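Local coordinates for protein putative hydrolase (Burkholderia cenocepacia, PDB 4X00) that is probably a hydrolase of the alpha/beta hydrolase fold, thought to act as an aryl esterase, at residues Gln163-Gly168 with Asp199-Val204. Numbering follows the deposited sequence.
Sequences QTHLDG and DMQRAV
His165 and Gln201 face each other from two helical segments, 163-168 and 199-204, whose nearest CA atoms, those of the same two residues, are 10.5 Å apart, so the backbones do not touch and two long side chains bridge the gap. They arrive from opposite directions and meet in one hydrogen bond: NE2 of His165 donates to OE1 of Gln201 at 2.7 Å, with an N-H...O angle of 149°. The acceptor sits at the edge of the imidazole, practically in its plane, whereas the donor is tilted 27° from the carbonyl plane of the amide. The ring and amide planes stand almost perpendicular. Gln201 reaches across because its chain runs extended beyond CG (chi2 179°).

Both groups are buried, and each has a second polar partner. ND1 of His165 is hydrogen-bonded to the carbonyl O of Ala159, so both ring nitrogens face carbonyl oxygens, an arrangement that would hold the ring's rotation and may favour a doubly protonated, positively charged imidazole; Trp198 stacks on the ring. NE2 of Gln201 makes a weak hydrogen bond to the carbonyl O of Met157, which, with the histidine bond, favours one orientation of the amide. On the same helix as Gln201, but apart from its bond to His165, a salt bridge of 2.7 Å joins Arg202 NH2 to Asp199 OD1.

The contact joins helix 162-174 to helix 198-204, both within the helical region inserted between strands 132-136 and 222-227 of the central sheet, an arrangement consistent with the cap of alpha/beta hydrolases. Beyond it, Met200 and Val204 pack on Trp90 of helix 87-100, Ala203 meets Tyr84 and Thr85 of helix 82-85, and Gln201 touches the loop at Leu44.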
loop_
_atom_site.group_PDB
_atom_site.type_symbol
_atom_site.label_atom_id
_atom_site.label_comp_id
_atom_site.label_asym_id
_atom_site.label_seq_id
_atom_site.Cartn_x
_atom_site.Cartn_y
_atom_site.Cartn_z
ATOM N N GLN A 163 15.325 22.191 2.326
ATOM C CA GLN A 163 16.281 21.296 1.695
ATOM C C GLN A 163 16.390 19.977 2.443
ATOM O O GLN A 163 16.433 18.906 1.816
ATOM C CB GLN A 163 17.664 21.928 1.584
ATOM C CG GLN A 163 18.626 20.942 0.910
ATOM C CD GLN A 163 19.943 21.538 0.560
ATOM O OE1 GLN A 163 20.138 22.758 0.628
ATOM N NE2 GLN A 163 20.883 20.673 0.170
ATOM N N THR A 164 16.427 20.028 3.764
ATOM C CA THR A 164 16.570 18.802 4.553
ATOM C C THR A 164 15.390 17.879 4.291
ATOM O O THR A 164 15.556 16.663 4.134
ATOM C CB THR A 164 16.636 19.117 6.045
ATOM O OG1 THR A 164 17.740 19.987 6.302
ATOM C CG2 THR A 164 16.792 17.878 6.891
ATOM N N HIS A 165 14.188 18.457 4.254
ATOM C CA HIS A 165 12.975 17.678 4.009
ATOM C C HIS A 165 13.019 16.993 2.643
ATOM O O HIS A 165 12.709 15.798 2.511
ATOM C CB HIS A 165 11.770 18.610 4.098
ATOM C CG HIS A 165 10.461 17.894 4.238
ATOM N ND1 HIS A 165 9.705 17.952 5.395
ATOM C CD2 HIS A 165 9.748 17.149 3.356
ATOM C CE1 HIS A 165 8.590 17.254 5.221
ATOM N NE2 HIS A 165 8.593 16.761 3.991
ATOM N N LEU A 166 13.363 17.753 1.613
ATOM C CA LEU A 166 13.433 17.171 0.270
ATOM C C LEU A 166 14.566 16.134 0.170
ATOM O O LEU A 166 14.373 15.050 -0.408
ATOM C CB LEU A 166 13.596 18.267 -0.781
ATOM C CG LEU A 166 12.421 19.257 -0.811
ATOM C CD1 LEU A 166 12.703 20.298 -1.909
ATOM C CD2 LEU A 166 11.066 18.561 -1.092
ATOM N N ASP A 167 15.731 16.415 0.744
ATOM C CA ASP A 167 16.821 15.447 0.745
ATOM C C ASP A 167 16.376 14.167 1.467
ATOM O O ASP A 167 16.713 13.051 1.040
ATOM C CB ASP A 167 18.063 16.025 1.433
ATOM C CG ASP A 167 18.801 17.047 0.586
ATOM O OD1 ASP A 167 18.543 17.188 -0.631
ATOM O OD2 ASP A 167 19.695 17.716 1.166
ATOM N N GLY A 168 15.649 14.311 2.573
ATOM C CA GLY A 168 15.154 13.153 3.311
ATOM C C GLY A 168 14.190 12.309 2.472
ATOM O O GLY A 168 14.256 11.076 2.467
ATOM N N ASP A 199 1.897 17.595 6.704
ATOM C CA ASP A 199 1.088 17.311 7.900
ATOM C C ASP A 199 0.888 15.810 8.029
ATOM O O ASP A 199 1.004 15.243 9.105
ATOM C CB ASP A 199 -0.269 18.017 7.812
ATOM C CG ASP A 199 -0.133 19.527 7.680
ATOM O OD1 ASP A 199 0.540 20.100 8.552
ATOM O OD2 ASP A 199 -0.661 20.122 6.705
ATOM N N MET A 200 0.578 15.172 6.907
ATOM C CA MET A 200 0.432 13.729 6.858
ATOM C C MET A 200 1.742 13.073 7.290
ATOM O O MET A 200 1.735 12.167 8.139
ATOM C CB MET A 200 0.032 13.298 5.451
ATOM C CG MET A 200 -0.095 11.788 5.314
ATOM S SD MET A 200 1.478 10.927 4.996
ATOM C CE MET A 200 1.975 11.731 3.446
ATOM N N GLN A 201 2.876 13.548 6.747
ATOM C CA GLN A 201 4.133 12.862 7.033
ATOM C C GLN A 201 4.494 12.858 8.516
ATOM O O GLN A 201 5.001 11.871 9.050
ATOM C CB GLN A 201 5.295 13.496 6.275
ATOM C CG GLN A 201 5.280 13.291 4.783
ATOM C CD GLN A 201 6.470 13.998 4.197
ATOM O OE1 GLN A 201 6.381 15.145 3.803
ATOM N NE2 GLN A 201 7.635 13.348 4.248
ATOM N N ARG A 202 4.272 13.985 9.188
ATOM C CA ARG A 202 4.563 14.063 10.629
ATOM C C ARG A 202 3.615 13.191 11.447
ATOM O O ARG A 202 4.008 12.596 12.460
ATOM C CB ARG A 202 4.483 15.512 11.123
ATOM C CG ARG A 202 5.631 16.386 10.634
ATOM C CD ARG A 202 5.585 17.815 11.201
ATOM N NE ARG A 202 4.305 18.476 10.938
ATOM C CZ ARG A 202 4.071 19.362 9.968
ATOM N NH1 ARG A 202 5.031 19.763 9.144
ATOM N NH2 ARG A 202 2.856 19.874 9.843
ATOM N N ALA A 203 2.368 13.105 11.001
ATOM C CA ALA A 203 1.344 12.380 11.736
ATOM C C ALA A 203 1.385 10.855 11.547
ATOM O O ALA A 203 1.065 10.085 12.476
ATOM C CB ALA A 203 -0.031 12.937 11.340
ATOM N N VAL A 204 1.768 10.397 10.352
ATOM C CA VAL A 204 1.557 8.993 10.017
ATOM C C VAL A 204 2.410 8.070 10.897
ATOM O O VAL A 204 2.034 6.920 11.135
ATOM C CB VAL A 204 1.809 8.766 8.500
ATOM C CG1 VAL A 204 3.278 8.892 8.185
ATOM C CG2 VAL A 204 1.212 7.434 8.058
#